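Long-range contacts in MIP07328p (Drosophila melanogaster, PDB 6FKK), which probably acts as a repulsive axon guidance cue, its sema domain binding semaphorin receptors on responding cells: residues Q142-Y147 with S164-F170; N152-A158 with D196-E202; D174-Y178 with L192-F197. All coordinates share one frame; numbering follows the deposited sequence.

Interaction 1. Residues Q142-Y147 with S164-F170; sequences QGLCPY and SATVADF. With NAG (2-acetamido-2-deoxy-beta-D-glucopyranose), chain E.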
loop_
_atom_site.group_PDB
_atom_site.type_symbol
_atom_site.label_atom_id
_atom_site.label_comp_id
_atom_site.label_asym_id
_atom_site.label_seq_id
_atom_site.Cartn_x
_atom_site.Cartn_y
_atom_site.Cartn_z
ATOM N N GLN A 142 12.881 19.167 -5.999
ATOM C CA GLN A 142 12.976 19.266 -4.549
ATOM C C GLN A 142 11.584 19.258 -3.932
ATOM O O GLN A 142 10.756 20.122 -4.235
ATOM C CB GLN A 142 13.728 20.540 -4.166
ATOM C CG GLN A 142 13.873 20.760 -2.670
ATOM C CD GLN A 142 14.514 22.094 -2.341
ATOM O OE1 GLN A 142 14.675 22.949 -3.212
ATOM N NE2 GLN A 142 14.886 22.278 -1.080
ATOM N N GLY A 143 11.324 18.272 -3.075
ATOM C CA GLY A 143 10.019 18.104 -2.477
ATOM C C GLY A 143 9.031 17.318 -3.308
ATOM O O GLY A 143 7.995 16.901 -2.778
ATOM N N LEU A 144 9.312 17.104 -4.594
ATOM C CA LEU A 144 8.443 16.311 -5.454
ATOM C C LEU A 144 8.966 14.904 -5.701
ATOM O O LEU A 144 8.188 14.034 -6.101
ATOM C CB LEU A 144 8.244 17.017 -6.801
ATOM C CG LEU A 144 7.421 18.306 -6.785
ATOM C CD1 LEU A 144 7.454 18.982 -8.142
ATOM C CD2 LEU A 144 5.991 17.997 -6.385
ATOM N N CYS A 145 10.255 14.663 -5.468
ATOM C CA CYS A 145 10.893 13.388 -5.731
ATOM C C CYS A 145 11.925 13.124 -4.642
ATOM O O CYS A 145 12.571 14.067 -4.164
ATOM C CB CYS A 145 11.570 13.381 -7.109
ATOM S SG CYS A 145 12.067 11.753 -7.706
ATOM N N PRO A 146 12.095 11.871 -4.222
ATOM C CA PRO A 146 13.081 11.577 -3.179
ATOM C C PRO A 146 14.505 11.654 -3.710
ATOM O O PRO A 146 14.758 11.656 -4.916
ATOM C CB PRO A 146 12.726 10.152 -2.744
ATOM C CG PRO A 146 12.060 9.558 -3.933
ATOM C CD PRO A 146 11.288 10.687 -4.562
ATOM N N TYR A 147 15.446 11.718 -2.770
ATOM C CA TYR A 147 16.863 11.778 -3.101
ATOM C C TYR A 147 17.504 10.401 -3.191
ATOM O O TYR A 147 18.484 10.226 -3.927
ATOM C CB TYR A 147 17.618 12.607 -2.058
ATOM C CG TYR A 147 17.332 14.091 -2.089
ATOM C CD1 TYR A 147 16.107 14.594 -1.674
ATOM C CD2 TYR A 147 18.301 14.993 -2.509
ATOM C CE1 TYR A 147 15.849 15.950 -1.695
ATOM C CE2 TYR A 147 18.054 16.350 -2.531
ATOM C CZ TYR A 147 16.827 16.823 -2.124
ATOM O OH TYR A 147 16.573 18.175 -2.144
ATOM N N SER A 164 3.063 14.926 -3.487
ATOM C CA SER A 164 4.265 14.200 -3.104
ATOM C C SER A 164 4.453 14.223 -1.593
ATOM O O SER A 164 4.150 15.221 -0.931
ATOM C CB SER A 164 5.496 14.797 -3.788
ATOM O OG SER A 164 6.672 14.084 -3.441
ATOM N N ALA A 165 4.959 13.114 -1.056
ATOM C CA ALA A 165 5.321 12.999 0.354
ATOM C C ALA A 165 6.731 12.424 0.423
ATOM O O ALA A 165 6.928 11.237 0.150
ATOM C CB ALA A 165 4.339 12.115 1.114
ATOM N N THR A 166 7.707 13.253 0.786
ATOM C CA THR A 166 9.100 12.821 0.766
ATOM C C THR A 166 9.904 13.741 1.685
ATOM O O THR A 166 9.356 14.305 2.637
ATOM C CB THR A 166 9.610 12.798 -0.691
ATOM O OG1 THR A 166 11.016 12.513 -0.714
ATOM C CG2 THR A 166 9.346 14.130 -1.370
ATOM N N VAL A 167 11.200 13.866 1.413
ATOM C CA VAL A 167 12.067 14.806 2.107
ATOM C C VAL A 167 12.468 15.903 1.134
ATOM O O VAL A 167 12.603 15.677 -0.073
ATOM C CB VAL A 167 13.317 14.121 2.690
ATOM C CG1 VAL A 167 12.967 13.377 3.955
ATOM C CG2 VAL A 167 13.917 13.180 1.666
ATOM N N ALA A 168 12.668 17.104 1.676
ATOM C CA ALA A 168 13.084 18.247 0.877
ATOM C C ALA A 168 14.582 18.507 0.937
ATOM O O ALA A 168 15.094 19.270 0.110
ATOM C CB ALA A 168 12.335 19.510 1.326
ATOM N N ASP A 169 15.295 17.894 1.877
ATOM C CA ASP A 169 16.710 18.158 2.076
ATOM C C ASP A 169 17.547 16.936 1.719
ATOM O O ASP A 169 17.048 15.813 1.616
ATOM C CB ASP A 169 16.996 18.581 3.524
ATOM C CG ASP A 169 16.783 17.454 4.516
ATOM O OD1 ASP A 169 15.817 16.681 4.341
ATOM O OD2 ASP A 169 17.585 17.340 5.470
ATOM N N PHE A 170 18.847 17.182 1.540
ATOM C CA PHE A 170 19.772 16.120 1.160
ATOM C C PHE A 170 20.062 15.180 2.324
ATOM O O PHE A 170 20.347 13.996 2.104
ATOM C CB PHE A 170 21.064 16.744 0.623
ATOM C CG PHE A 170 22.227 15.799 0.564
ATOM C CD1 PHE A 170 22.381 14.936 -0.506
ATOM C CD2 PHE A 170 23.183 15.796 1.566
ATOM C CE1 PHE A 170 23.456 14.072 -0.566
ATOM C CE2 PHE A 170 24.259 14.934 1.511
ATOM C CZ PHE A 170 24.395 14.070 0.445
HETATM C C1 NAG E . 12.768 8.636 4.522
HETATM C C2 NAG E . 14.261 8.682 4.905
HETATM C C3 NAG E . 14.453 9.134 6.354
HETATM C C4 NAG E . 13.687 10.419 6.630
HETATM C C5 NAG E . 12.224 10.222 6.261
HETATM C C6 NAG E . 11.388 11.464 6.469
HETATM C C7 NAG E . 14.608 6.275 5.353
HETATM C C8 NAG E . 15.388 5.055 4.966
HETATM N N2 NAG E . 14.904 7.396 4.677
HETATM O O3 NAG E . 15.840 9.338 6.597
HETATM O O4 NAG E . 13.786 10.763 8.007
HETATM O O5 NAG E . 12.134 9.882 4.871
HETATM O O6 NAG E . 11.812 12.188 7.616
HETATM O O7 NAG E . 13.752 6.244 6.234
#
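NE2 of Gln142 donates to Ala168 O at 3.2 Å, where the sema-domain beta-propeller lays a loop over the end of strand 161-165. The N-H...O angle is 145°, and the donor comes in tilted from the carbonyl plane. The fully extended side chain makes this possible: CG is anti to the backbone N (chi1 179°), which carries the amide across to the Ala168 carbonyl. Tyr147 OH lies 2.9 Å from Ala168 O.

At the other end, Ser164 OG sits between two loop carbonyls, 3.2 Å from Gly143 O and 3.1 Å from Leu144 O. It has one proton for both, and which of them receives it is not settled. Gly143 has a positive phi of 85°, where a side chain would run into the preceding carbonyl. Next to it, Thr166 turns CG2 onto Gly143 O and sets OG1 against CA of Pro146.

The Tyr147 ring is framed by backbone. Val167 O lies at its edge, in the ring plane, while Asp169 O and Phe170 CA lie over one face. The Phe170 contact is a CH-pi interaction, with CA 4.3 Å from the Tyr147 ring centroid.

Several polar groups of 164-170 have partners on the far side: Ser164, Thr166 and Ala168 make backbone hydrogen bonds to Tyr178, Leu176 and Asp174. Asp169 OD2 accepts from Gly173 N, and OD1 takes a weak bond from Asp174 N. Val167 is split between the loop and the glycan: CG2 packs on Tyr147 CD1, while CG1 lies 3.5 Å from C6 of the N-acetylglucosamine.

Interaction 2. Residues N152-A158 with D196-E202; sequences NSTYAFA and DFVGAIE. With NAG (2-acetamido-2-deoxy-beta-D-glucopyranose), chain E.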
loop_
_atom_site.group_PDB
_atom_site.type_symbol
_atom_site.label_atom_id
_atom_site.label_comp_id
_atom_site.label_asym_id
_atom_site.label_seq_id
_atom_site.Cartn_x
_atom_site.Cartn_y
_atom_site.Cartn_z
ATOM N N ASN A 152 10.895 4.989 1.270
ATOM C CA ASN A 152 10.309 5.702 2.397
ATOM C C ASN A 152 9.269 6.732 1.974
ATOM O O ASN A 152 8.603 7.306 2.842
ATOM C CB ASN A 152 11.407 6.405 3.211
ATOM C CG ASN A 152 12.117 7.485 2.411
ATOM O OD1 ASN A 152 12.132 7.437 1.181
ATOM N ND2 ASN A 152 12.706 8.468 3.093
ATOM N N SER A 153 9.110 6.975 0.672
ATOM C CA SER A 153 8.297 8.074 0.170
ATOM C C SER A 153 7.355 7.584 -0.922
ATOM O O SER A 153 7.628 6.590 -1.602
ATOM C CB SER A 153 9.180 9.208 -0.372
ATOM O OG SER A 153 10.010 8.755 -1.427
ATOM N N THR A 154 6.243 8.302 -1.090
ATOM C CA THR A 154 5.204 7.935 -2.044
ATOM C C THR A 154 4.657 9.200 -2.700
ATOM O O THR A 154 5.059 10.321 -2.372
ATOM C CB THR A 154 4.082 7.142 -1.364
ATOM O OG1 THR A 154 3.208 6.595 -2.359
ATOM C CG2 THR A 154 3.281 8.045 -0.434
ATOM N N TYR A 155 3.725 9.016 -3.634
ATOM C CA TYR A 155 3.135 10.138 -4.351
ATOM C C TYR A 155 1.784 9.712 -4.905
ATOM O O TYR A 155 1.402 8.542 -4.841
ATOM C CB TYR A 155 4.050 10.627 -5.479
ATOM C CG TYR A 155 4.125 9.680 -6.657
ATOM C CD1 TYR A 155 4.982 8.588 -6.642
ATOM C CD2 TYR A 155 3.339 9.878 -7.785
ATOM C CE1 TYR A 155 5.052 7.719 -7.717
ATOM C CE2 TYR A 155 3.402 9.015 -8.865
ATOM C CZ TYR A 155 4.260 7.937 -8.825
ATOM O OH TYR A 155 4.327 7.074 -9.898
ATOM N N ALA A 156 1.070 10.686 -5.470
ATOM C CA ALA A 156 -0.223 10.432 -6.093
ATOM C C ALA A 156 -0.559 11.599 -7.009
ATOM O O ALA A 156 -0.522 12.755 -6.578
ATOM C CB ALA A 156 -1.319 10.243 -5.040
ATOM N N PHE A 157 -0.885 11.293 -8.264
ATOM C CA PHE A 157 -1.237 12.301 -9.260
ATOM C C PHE A 157 -2.757 12.390 -9.334
ATOM O O PHE A 157 -3.413 11.491 -9.870
ATOM C CB PHE A 157 -0.633 11.950 -10.618
ATOM C CG PHE A 157 -0.653 13.084 -11.605
ATOM C CD1 PHE A 157 0.342 14.047 -11.591
ATOM C CD2 PHE A 157 -1.658 13.179 -12.554
ATOM C CE1 PHE A 157 0.331 15.090 -12.500
ATOM C CE2 PHE A 157 -1.673 14.219 -13.467
ATOM C CZ PHE A 157 -0.678 15.174 -13.439
ATOM N N ALA A 158 -3.315 13.478 -8.802
ATOM C CA ALA A 158 -4.758 13.646 -8.687
ATOM C C ALA A 158 -5.182 14.970 -9.306
ATOM O O ALA A 158 -4.656 16.026 -8.941
ATOM C CB ALA A 158 -5.203 13.584 -7.222
ATOM N N ASP A 196 7.818 7.592 7.685
ATOM C CA ASP A 196 8.137 6.720 6.559
ATOM C C ASP A 196 6.829 6.428 5.838
ATOM O O ASP A 196 5.968 5.718 6.372
ATOM C CB ASP A 196 8.817 5.430 7.020
ATOM C CG ASP A 196 10.196 5.669 7.612
ATOM O OD1 ASP A 196 10.632 6.838 7.678
ATOM O OD2 ASP A 196 10.846 4.682 8.015
ATOM N N PHE A 197 6.672 6.981 4.640
ATOM C CA PHE A 197 5.417 6.871 3.913
ATOM C C PHE A 197 5.322 5.537 3.183
ATOM O O PHE A 197 6.321 4.997 2.698
ATOM C CB PHE A 197 5.271 8.025 2.922
ATOM C CG PHE A 197 5.281 9.381 3.567
ATOM C CD1 PHE A 197 4.108 9.949 4.032
ATOM C CD2 PHE A 197 6.465 10.086 3.714
ATOM C CE1 PHE A 197 4.112 11.195 4.629
ATOM C CE2 PHE A 197 6.477 11.333 4.310
ATOM C CZ PHE A 197 5.299 11.888 4.768
ATOM N N VAL A 198 4.102 5.008 3.110
ATOM C CA VAL A 198 3.851 3.716 2.480
ATOM C C VAL A 198 2.834 3.789 1.352
ATOM O O VAL A 198 2.663 2.791 0.635
ATOM C CB VAL A 198 3.407 2.657 3.514
ATOM C CG1 VAL A 198 4.380 2.597 4.685
ATOM C CG2 VAL A 198 1.992 2.939 3.992
ATOM N N GLY A 199 2.149 4.915 1.166
ATOM C CA GLY A 199 1.187 5.011 0.083
ATOM C C GLY A 199 0.341 6.266 0.084
ATOM O O GLY A 199 0.243 6.967 1.096
ATOM N N ALA A 200 -0.283 6.557 -1.057
ATOM C CA ALA A 200 -1.148 7.717 -1.207
ATOM C C ALA A 200 -2.301 7.352 -2.129
ATOM O O ALA A 200 -2.078 6.825 -3.222
ATOM C CB ALA A 200 -0.377 8.920 -1.764
ATOM N N ILE A 201 -3.528 7.624 -1.686
ATOM C CA ILE A 201 -4.730 7.283 -2.438
ATOM C C ILE A 201 -5.592 8.528 -2.585
ATOM O O ILE A 201 -5.812 9.256 -1.610
ATOM C CB ILE A 201 -5.540 6.162 -1.759
ATOM C CG1 ILE A 201 -4.641 4.985 -1.368
ATOM C CG2 ILE A 201 -6.642 5.695 -2.687
ATOM C CD1 ILE A 201 -4.164 4.160 -2.541
ATOM N N GLU A 202 -6.086 8.764 -3.798
ATOM C CA GLU A 202 -7.053 9.821 -4.059
ATOM C C GLU A 202 -8.463 9.291 -3.829
ATOM O O GLU A 202 -8.785 8.166 -4.225
ATOM C CB GLU A 202 -6.909 10.333 -5.494
ATOM C CG GLU A 202 -7.945 11.368 -5.908
ATOM C CD GLU A 202 -8.023 11.547 -7.414
ATOM O OE1 GLU A 202 -7.311 10.819 -8.139
ATOM O OE2 GLU A 202 -8.797 12.413 -7.875
HETATM C C1 NAG E . 12.768 8.636 4.522
HETATM C C2 NAG E . 14.261 8.682 4.905
HETATM C C3 NAG E . 14.453 9.134 6.354
HETATM C C4 NAG E . 13.687 10.419 6.630
HETATM C C5 NAG E . 12.224 10.222 6.261
HETATM C C6 NAG E . 11.388 11.464 6.469
HETATM C C7 NAG E . 14.608 6.275 5.353
HETATM C C8 NAG E . 15.388 5.055 4.966
HETATM N N2 NAG E . 14.904 7.396 4.677
HETATM O O3 NAG E . 15.840 9.338 6.597
HETATM O O4 NAG E . 13.786 10.763 8.007
HETATM O O5 NAG E . 12.134 9.882 4.871
HETATM O O6 NAG E . 11.812 12.188 7.616
HETATM O O7 NAG E . 13.752 6.244 6.234
#
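Asn152 O accepts the backbone N-H of Phe197 at 2.7 Å, the one hydrogen bond between the two segments, made just before strand 154-158 begins, where successive sheets of the sema beta-propeller meet. It is bent, 138° at the hydrogen, with the donor tilted from the carbonyl plane. Strands 154-158 and 196-202 run parallel, 11° apart with axes 5.5 Å from each other, and beyond this bond they meet mainly through Thr154 and alanine side chains, with Glu202 at the far end. Thr154 lays CG2 against the Gly199 backbone, 3.5 Å from Gly199 C. The methyls of Ala156 and Ala200 touch, CB to CB at 3.7 Å. Ala158 CB rests against the carboxylate of Glu202, 3.5 Å from its CD.

One layer out, each strand is held by its own sheet: Thr154 and Ala156 make backbone hydrogen bonds to Ala165 and Tyr163, while Val198 and Gly199 form a classic beta bulge opposite Phe210. Glu202 OE2 forms a salt bridge to Lys234 NZ, with Asp159 a like charge close by. At the start of the contact, Asn152 carries the glycan, its ND2 bonded covalently to C1 of N-acetylglucosamine at 1.4 Å.

Interaction 3. Residues D174-Y178 with L192-F197; sequences DPLIY and LNQPDF. With NAG (2-acetamido-2-deoxy-beta-D-glucopyranose), chain E.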
loop_
_atom_site.group_PDB
_atom_site.type_symbol
_atom_site.label_atom_id
_atom_site.label_comp_id
_atom_site.label_asym_id
_atom_site.label_seq_id
_atom_site.Cartn_x
_atom_site.Cartn_y
_atom_site.Cartn_z
ATOM N N ASP A 174 14.056 16.727 6.670
ATOM C CA ASP A 174 12.967 17.670 6.414
ATOM C C ASP A 174 11.857 16.950 5.660
ATOM O O ASP A 174 11.754 17.053 4.430
ATOM C CB ASP A 174 13.457 18.891 5.634
ATOM C CG ASP A 174 12.389 19.961 5.493
ATOM O OD1 ASP A 174 11.345 19.860 6.173
ATOM O OD2 ASP A 174 12.592 20.904 4.699
ATOM N N PRO A 175 11.007 16.213 6.368
ATOM C CA PRO A 175 9.868 15.565 5.714
ATOM C C PRO A 175 8.750 16.555 5.431
ATOM O O PRO A 175 8.521 17.508 6.180
ATOM C CB PRO A 175 9.427 14.521 6.743
ATOM C CG PRO A 175 9.798 15.138 8.055
ATOM C CD PRO A 175 11.070 15.907 7.807
ATOM N N LEU A 176 8.044 16.316 4.328
ATOM C CA LEU A 176 6.935 17.188 3.970
ATOM C C LEU A 176 5.946 16.442 3.090
ATOM O O LEU A 176 6.245 15.381 2.537
ATOM C CB LEU A 176 7.417 18.463 3.260
ATOM C CG LEU A 176 8.443 18.448 2.115
ATOM C CD1 LEU A 176 8.026 17.616 0.911
ATOM C CD2 LEU A 176 8.710 19.876 1.673
ATOM N N ILE A 177 4.756 17.026 2.976
ATOM C CA ILE A 177 3.783 16.688 1.946
ATOM C C ILE A 177 3.543 17.955 1.138
ATOM O O ILE A 177 3.190 18.996 1.703
ATOM C CB ILE A 177 2.471 16.153 2.547
ATOM C CG1 ILE A 177 2.742 14.931 3.429
ATOM C CG2 ILE A 177 1.495 15.798 1.445
ATOM C CD1 ILE A 177 1.491 14.309 4.018
ATOM N N TYR A 178 3.746 17.872 -0.174
ATOM C CA TYR A 178 3.859 19.060 -1.006
ATOM C C TYR A 178 3.014 18.926 -2.267
ATOM O O TYR A 178 2.851 17.830 -2.812
ATOM C CB TYR A 178 5.331 19.310 -1.370
ATOM C CG TYR A 178 5.569 20.446 -2.333
ATOM C CD1 TYR A 178 5.561 21.763 -1.899
ATOM C CD2 TYR A 178 5.821 20.200 -3.675
ATOM C CE1 TYR A 178 5.787 22.803 -2.778
ATOM C CE2 TYR A 178 6.046 21.233 -4.562
ATOM C CZ TYR A 178 6.028 22.532 -4.108
ATOM O OH TYR A 178 6.252 23.567 -4.984
ATOM N N LEU A 192 4.319 16.140 11.296
ATOM C CA LEU A 192 5.113 15.005 10.844
ATOM C C LEU A 192 6.316 14.847 11.759
ATOM O O LEU A 192 7.010 15.825 12.047
ATOM C CB LEU A 192 5.567 15.192 9.392
ATOM C CG LEU A 192 4.471 15.147 8.327
ATOM C CD1 LEU A 192 5.016 15.572 6.975
ATOM C CD2 LEU A 192 3.885 13.752 8.252
ATOM N N ASN A 193 6.564 13.614 12.208
ATOM C CA ASN A 193 7.639 13.303 13.153
ATOM C C ASN A 193 8.409 12.094 12.626
ATOM O O ASN A 193 8.086 10.952 12.969
ATOM C CB ASN A 193 7.072 13.046 14.548
ATOM C CG ASN A 193 8.127 13.120 15.632
ATOM O OD1 ASN A 193 9.320 12.970 15.370
ATOM N ND2 ASN A 193 7.690 13.352 16.866
ATOM N N GLN A 194 9.430 12.351 11.814
ATOM C CA GLN A 194 10.240 11.314 11.183
ATOM C C GLN A 194 9.387 10.242 10.500
ATOM O O GLN A 194 9.481 9.056 10.844
ATOM C CB GLN A 194 11.187 10.681 12.194
ATOM C CG GLN A 194 12.075 11.672 12.926
ATOM C CD GLN A 194 13.153 10.989 13.746
ATOM O OE1 GLN A 194 13.641 9.919 13.381
ATOM N NE2 GLN A 194 13.530 11.606 14.861
ATOM N N PRO A 195 8.564 10.614 9.524
ATOM C CA PRO A 195 7.645 9.643 8.927
ATOM C C PRO A 195 8.286 8.832 7.813
ATOM O O PRO A 195 9.171 9.297 7.092
ATOM C CB PRO A 195 6.524 10.528 8.377
ATOM C CG PRO A 195 7.236 11.773 7.972
ATOM C CD PRO A 195 8.367 11.961 8.962
ATOM N N ASP A 196 7.818 7.592 7.685
ATOM C CA ASP A 196 8.137 6.720 6.559
ATOM C C ASP A 196 6.829 6.428 5.838
ATOM O O ASP A 196 5.968 5.718 6.372
ATOM C CB ASP A 196 8.817 5.430 7.020
ATOM C CG ASP A 196 10.196 5.669 7.612
ATOM O OD1 ASP A 196 10.632 6.838 7.678
ATOM O OD2 ASP A 196 10.846 4.682 8.015
ATOM N N PHE A 197 6.672 6.981 4.640
ATOM C CA PHE A 197 5.417 6.871 3.913
ATOM C C PHE A 197 5.322 5.537 3.183
ATOM O O PHE A 197 6.321 4.997 2.698
ATOM C CB PHE A 197 5.271 8.025 2.922
ATOM C CG PHE A 197 5.281 9.381 3.567
ATOM C CD1 PHE A 197 4.108 9.949 4.032
ATOM C CD2 PHE A 197 6.465 10.086 3.714
ATOM C CE1 PHE A 197 4.112 11.195 4.629
ATOM C CE2 PHE A 197 6.477 11.333 4.310
ATOM C CZ PHE A 197 5.299 11.888 4.768
HETATM C C1 NAG E . 12.768 8.636 4.522
HETATM C C2 NAG E . 14.261 8.682 4.905
HETATM C C3 NAG E . 14.453 9.134 6.354
HETATM C C4 NAG E . 13.687 10.419 6.630
HETATM C C5 NAG E . 12.224 10.222 6.261
HETATM C C6 NAG E . 11.388 11.464 6.469
HETATM C C7 NAG E . 14.608 6.275 5.353
HETATM C C8 NAG E . 15.388 5.055 4.966
HETATM N N2 NAG E . 14.904 7.396 4.677
HETATM O O3 NAG E . 15.840 9.338 6.597
HETATM O O4 NAG E . 13.786 10.763 8.007
HETATM O O5 NAG E . 12.134 9.882 4.871
HETATM O O6 NAG E . 11.812 12.188 7.616
HETATM O O7 NAG E . 13.752 6.244 6.234
#
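Pro175 and Pro195 set their rings against each other at about a right angle, CB of Pro175 coming 3.5 Å from CD of Pro195. They join strand 175-178, at the edge of one sheet of the sema beta-propeller, to the connection that leads into strand 196-203 of the next sheet.

The protein-protein contact is apolar, and no hydrogen bond crosses between the two segments. Leu192 puts CG anti to its carbonyl carbon (chi1 -68°) and pushes CD1 in beside the strand backbone, 3.9 Å from CA of Leu176 and also within touch of CG1 of Ile177. Ile177 in turn sends CD1 to the Phe197 ring, 4.1 Å from CE1, the two side chains crossing obliquely. Polar backbone atoms of 174-178 look to other parts of the chain: Ile177 O accepts from Trp247 NE1, and Ile177 N pairs with Thr184 OG1.

The sugar contacts come from both segments. C6 of the N-acetylglucosamine lies 3.2 Å from Pro195 O, and its O6 sits 3.4 Å from Pro175 CB, so the hydroxymethyl arm rests at the seam where the two prolines meet. Asp196 lies beside the acetamido group, OD1 being 3.5 Å from O7. The same carboxylate has a long, weak ion pair with Arg212 through OD2. With only a methyl group in place of the Asp196 carboxylate, as in an alanine here, Arg212 would probably lose this distant counter-charge and the sugar some of the bulk beside it.

With carbon packed on carbon and no polar bond across it, the contact depends on shape and on burial of Leu192, Ile177 and Phe197, while the glycan covers the proline end.

Overall arrangement
The three contacts cluster within the sema propeller, their centres 9 to 12 Å apart. All three reach the three-stranded sheet 154-158, 161-165, 175-178; interactions 1 and 3 come in series along the chain. Interaction 2 brings the first strand of that sheet against strand 196-203, which opens the next sheet; its segments alternate with those of interaction 1, while interaction 3 falls within the span it encloses. Interactions 2 and 3 overlap at Asp196 and Phe197 of strand 196-203; Phe197 packs in both, Asp196 lies beside the sugar. One N-acetylglucosamine touches all three contacts, so a single glycan lies beside the junction where two neighbouring sheets and their connecting loops are joined.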